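PDB 6FBX: BCL2-like 10 from Danio rerio, which restrains apoptosis as a pro-survival member of the Bcl-2 family, binding BH3 segments such as that of Bad, and may also have channel activity. Local coordinates for residues G84-W88 / G89-S93; E120-A123 / D124-G128. One frame throughout, in Å; residues are numbered along the deposited sequence. Where two conformers were deposited one is given.

Contact 1 of 2, residues G84-W88 / G89-S93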
loop_
_atom_site.group_PDB
_atom_site.type_symbol
_atom_site.label_atom_id
_atom_site.label_comp_id
_atom_site.label_asym_id
_atom_site.label_seq_id
_atom_site.Cartn_x
_atom_site.Cartn_y
_atom_site.Cartn_z
ATOM N N GLY A 84 3.314 14.506 -8.830
ATOM C CA GLY A 84 2.622 15.458 -7.989
ATOM C C GLY A 84 1.175 15.128 -7.703
ATOM O O GLY A 84 0.567 15.785 -6.846
ATOM N N LYS A 85 0.601 14.138 -8.378
ATOM C CA LYS A 85 -0.807 13.810 -8.226
ATOM C C LYS A 85 -0.988 12.667 -7.235
ATOM O O LYS A 85 -0.127 11.797 -7.084
ATOM C CB LYS A 85 -1.427 13.438 -9.574
ATOM C CG LYS A 85 -1.275 14.522 -10.631
ATOM C CD LYS A 85 -1.751 14.056 -11.999
ATOM C CE LYS A 85 -1.342 15.039 -13.088
ATOM N NZ LYS A 85 -1.631 14.524 -14.455
ATOM N N MET A 86 -2.133 12.684 -6.561
ATOM C CA MET A 86 -2.462 11.712 -5.531
ATOM C C MET A 86 -3.935 11.363 -5.658
ATOM O O MET A 86 -4.768 12.251 -5.853
ATOM C CB MET A 86 -2.166 12.278 -4.137
ATOM C CG MET A 86 -2.324 11.295 -3.000
ATOM S SD MET A 86 -0.983 10.100 -2.929
ATOM C CE MET A 86 -1.155 9.546 -1.236
ATOM N N ASN A 87 -4.255 10.076 -5.562
ATOM C CA ASN A 87 -5.649 9.649 -5.589
ATOM C C ASN A 87 -5.763 8.303 -4.887
ATOM O O ASN A 87 -4.763 7.647 -4.584
ATOM C CB ASN A 87 -6.194 9.596 -7.025
ATOM C CG ASN A 87 -5.477 8.581 -7.895
ATOM O OD1 ASN A 87 -5.312 7.426 -7.516
ATOM N ND2 ASN A 87 -5.055 9.013 -9.076
ATOM N N TRP A 88 -7.007 7.903 -4.611
ATOM C CA TRP A 88 -7.224 6.682 -3.839
ATOM C C TRP A 88 -6.786 5.440 -4.607
ATOM O O TRP A 88 -6.366 4.453 -3.994
ATOM C CB TRP A 88 -8.694 6.561 -3.437
ATOM C CG TRP A 88 -9.111 7.488 -2.334
ATOM C CD1 TRP A 88 -10.115 8.417 -2.378
ATOM C CD2 TRP A 88 -8.546 7.572 -1.019
ATOM N NE1 TRP A 88 -10.208 9.073 -1.171
ATOM C CE2 TRP A 88 -9.256 8.573 -0.321
ATOM C CE3 TRP A 88 -7.509 6.899 -0.365
ATOM C CZ2 TRP A 88 -8.958 8.918 0.999
ATOM C CZ3 TRP A 88 -7.216 7.242 0.948
ATOM C CH2 TRP A 88 -7.935 8.244 1.612
ATOM N N GLY A 89 -6.878 5.464 -5.938
ATOM C CA GLY A 89 -6.435 4.320 -6.719
ATOM C C GLY A 89 -4.958 4.028 -6.533
ATOM O O GLY A 89 -4.548 2.869 -6.446
ATOM N N ARG A 90 -4.138 5.076 -6.460
ATOM C CA ARG A 90 -2.711 4.872 -6.227
ATOM C C ARG A 90 -2.457 4.356 -4.818
ATOM O O ARG A 90 -1.552 3.538 -4.601
ATOM C CB ARG A 90 -1.957 6.176 -6.481
ATOM C CG ARG A 90 -1.986 6.590 -7.938
ATOM C CD ARG A 90 -1.317 7.922 -8.172
ATOM N NE ARG A 90 -1.294 8.261 -9.592
ATOM C CZ ARG A 90 -0.683 9.329 -10.097
ATOM N NH1 ARG A 90 -0.718 9.551 -11.405
ATOM N NH2 ARG A 90 -0.036 10.173 -9.301
ATOM N N VAL A 91 -3.252 4.813 -3.849
ATOM C CA VAL A 91 -3.165 4.285 -2.490
ATOM C C VAL A 91 -3.468 2.791 -2.483
ATOM O O VAL A 91 -2.771 2.001 -1.839
ATOM C CB VAL A 91 -4.114 5.059 -1.556
ATOM C CG1 VAL A 91 -4.198 4.388 -0.186
ATOM C CG2 VAL A 91 -3.650 6.502 -1.416
ATOM N N VAL A 92 -4.527 2.383 -3.181
ATOM C CA VAL A 92 -4.869 0.964 -3.232
ATOM C C VAL A 92 -3.704 0.159 -3.794
ATOM O O VAL A 92 -3.360 -0.906 -3.271
ATOM C CB VAL A 92 -6.157 0.752 -4.048
ATOM C CG1 VAL A 92 -6.395 -0.737 -4.308
ATOM C CG2 VAL A 92 -7.353 1.344 -3.317
ATOM N N SER A 93 -3.072 0.655 -4.860
ATOM C CA SER A 93 -1.962 -0.081 -5.457
ATOM C C SER A 93 -0.809 -0.242 -4.480
ATOM O O SER A 93 -0.123 -1.271 -4.499
ATOM C CB SER A 93 -1.487 0.610 -6.735
ATOM O OG SER A 93 -0.638 1.709 -6.463
#

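Contact 2 of 2, residues E120-A123 / D124-G128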
loop_
_atom_site.group_PDB
_atom_site.type_symbol
_atom_site.label_atom_id
_atom_site.label_comp_id
_atom_site.label_asym_id
_atom_site.label_seq_id
_atom_site.Cartn_x
_atom_site.Cartn_y
_atom_site.Cartn_z
ATOM N N GLU A 120 4.564 -0.134 8.789
ATOM C CA GLU A 120 4.984 1.142 9.354
ATOM C C GLU A 120 5.456 2.100 8.269
ATOM O O GLU A 120 5.251 3.313 8.383
ATOM C CB GLU A 120 6.091 0.913 10.384
ATOM C CG GLU A 120 5.631 0.146 11.611
ATOM C CD GLU A 120 6.760 -0.151 12.575
ATOM O OE1 GLU A 120 6.619 0.177 13.772
ATOM O OE2 GLU A 120 7.791 -0.705 12.138
ATOM N N THR A 121 6.085 1.577 7.214
ATOM C CA THR A 121 6.521 2.431 6.114
ATOM C C THR A 121 5.331 3.069 5.406
ATOM O O THR A 121 5.350 4.270 5.108
ATOM C CB THR A 121 7.368 1.617 5.135
ATOM O OG1 THR A 121 8.535 1.139 5.815
ATOM C CG2 THR A 121 7.795 2.460 3.942
ATOM N N ILE A 122 4.286 2.285 5.132
ATOM C CA ILE A 122 3.068 2.851 4.553
ATOM C C ILE A 122 2.484 3.900 5.488
ATOM O O ILE A 122 2.109 4.999 5.065
ATOM C CB ILE A 122 2.042 1.742 4.255
ATOM C CG1 ILE A 122 2.521 0.855 3.103
ATOM C CG2 ILE A 122 0.672 2.348 3.921
ATOM C CD1 ILE A 122 1.667 -0.384 2.889
ATOM N N ALA A 123 2.386 3.564 6.776
ATOM C CA ALA A 123 1.783 4.475 7.744
ATOM C C ALA A 123 2.553 5.787 7.823
ATOM O O ALA A 123 1.957 6.869 7.837
ATOM C CB ALA A 123 1.716 3.802 9.116
ATOM N N ASP A 124 3.885 5.715 7.888
ATOM C CA ASP A 124 4.678 6.939 7.972
ATOM C C ASP A 124 4.507 7.793 6.723
ATOM O O ASP A 124 4.431 9.025 6.808
ATOM C CB ASP A 124 6.156 6.608 8.186
ATOM C CG ASP A 124 6.454 6.129 9.595
ATOM O OD1 ASP A 124 7.466 5.420 9.784
ATOM O OD2 ASP A 124 5.673 6.452 10.514
ATOM N N TYR A 125 4.434 7.157 5.554
ATOM C CA TYR A 125 4.382 7.907 4.305
ATOM C C TYR A 125 3.034 8.599 4.131
ATOM O O TYR A 125 2.972 9.812 3.894
ATOM C CB TYR A 125 4.664 6.978 3.125
ATOM C CG TYR A 125 4.692 7.698 1.801
ATOM C CD1 TYR A 125 3.683 7.514 0.866
ATOM C CD2 TYR A 125 5.718 8.581 1.496
ATOM C CE1 TYR A 125 3.704 8.178 -0.345
ATOM C CE2 TYR A 125 5.747 9.252 0.291
ATOM C CZ TYR A 125 4.738 9.047 -0.625
ATOM O OH TYR A 125 4.767 9.716 -1.826
ATOM N N LEU A 126 1.940 7.847 4.250
ATOM C CA LEU A 126 0.621 8.437 4.044
ATOM C C LEU A 126 0.236 9.343 5.207
ATOM O O LEU A 126 -0.244 10.464 5.000
ATOM C CB LEU A 126 -0.420 7.334 3.850
ATOM C CG LEU A 126 -0.217 6.434 2.628
ATOM C CD1 LEU A 126 -1.285 5.352 2.587
ATOM C CD2 LEU A 126 -0.219 7.237 1.332
ATOM N N GLY A 127 0.440 8.877 6.441
ATOM C CA GLY A 127 0.058 9.656 7.605
ATOM C C GLY A 127 0.973 10.824 7.895
ATOM O O GLY A 127 0.550 11.781 8.551
ATOM N N GLY A 128 2.217 10.765 7.430
ATOM C CA GLY A 128 3.154 11.848 7.643
ATOM C C GLY A 128 3.347 12.689 6.401
ATOM O O GLY A 128 2.963 13.862 6.367
#

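Contact 1 of 2, residues G84-W88 / G89-S93
The amide of Asn87 lies across the aliphatic shaft of Arg90 at about a right angle, with Asn87 OD1 3.5 Å from Arg90 CG. Amide and guanidinium planes are 57° apart, and Asn87 ND2 approaches the guanidinium obliquely. Asn87 is the N-cap of helix 88-107: its CG sits between the backbone N and the carbonyl carbon (chi1 63°), which turns OD1 back to accept from Arg90 N at 2.8 Å. That bond is fairly straight, 155° at the hydrogen. The first turn closes with Val91 N bonded to Asn87 O at 3.3 Å, and Val92 N to Trp88 O at 2.9 Å continues the helix. An alanine in place of Asn87 would probably leave Arg90 N without its capping acceptor and the arginine shaft without its crossing amide. The extended Arg90 chain carries NH2 to 2.7 Å from Lys85 O, near the guanidinium plane, while Asp83 supplies its salt bridge. On another side, Val91 CG2 lies 3.9 Å from Met86 CE and 4.0 Å from Trp88 CE3. Asn87-Trp88-Gly89-Arg90 is the NWGR signature of the Bcl-2 BH1 region, consistent with the bound Bad peptide packing on Asn87 and Arg90. Trp88 inserts among the aromatic rings of Trp133, Trp140, Phe143 and Phe146, joining the start of helix 88-107 to helices 131-136 and 139-146, while Val92 also reaches Met46 on helix 34-49.

Contact 2 of 2, residues E120-A123 / D124-G128
Ile122 and Leu126, one turn apart on helix 112-129, lie side by side and point the same way, Ile122 CG2 meeting Leu126 CD1 at 3.8 Å. The backbone beneath them is satisfied in series. Glu120 O accepts from Asp124 N at 2.8 Å, and Thr121 O takes Tyr125 N at 3.1 Å. Ile122 O receives Leu126 N at 3.0 Å, a bond of 175° at the hydrogen and so the straightest of the four. Ala123 O accepts from Gly127 N at 2.9 Å but through a more bent bond, 143°. The helix takes a wider pi-type turn over 125-128, and the bond from Gly128 N to Asp124 O is weak.

Thr121 and Asp124 find their strongest polar partners outside 120-128. Asp124 keeps CG beside its own backbone N (chi1 -74°), which brings OD1 to 3.4 Å from Glu120 O, two acceptors with no bond between them; its OD2 is instead held by a salt bridge to Arg10 NE on helix 2-24. Thr121 OG1 bonds to Arg117 O of the preceding turn. Among the backbone acceptors, Gly127 O is satisfied by Ser6 OG. The chemistry thus ties this turn to two neighbours in different ways: toward helix 2-24 the Asp124-Arg10 salt bridge, with Arg10 probably favouring the ionised carboxylate, is joined by side-chain packing of Ala123 on Leu14, while Ile122 packs on Ile94, Phe95 and Thr98 of helix 88-107 and Leu126 on Val91 of the same helix.

Overall arrangement
Along the chain the two contacts come in series: contact 1 opens helix 88-107, and contact 2 falls in the latter part of the next helix, 112-129. Their centres are about 14 Å apart, yet their side chains touch. Met86 CE packs 3.6 Å from Leu126 CD2, and Val91 CG1 lies 4.1 Å from Leu126 CD1, so Leu126 bridges them. The two helices correspond to the central hairpin of the Bcl-2 fold. Contact 1 is at the side that meets the bound Bad peptide, while contact 2 faces helices 2-24 and 69-80 as well. Apolar packing through Leu126 therefore joins the BH1 segment at the start of helix 88-107 to the later part of helix 112-129.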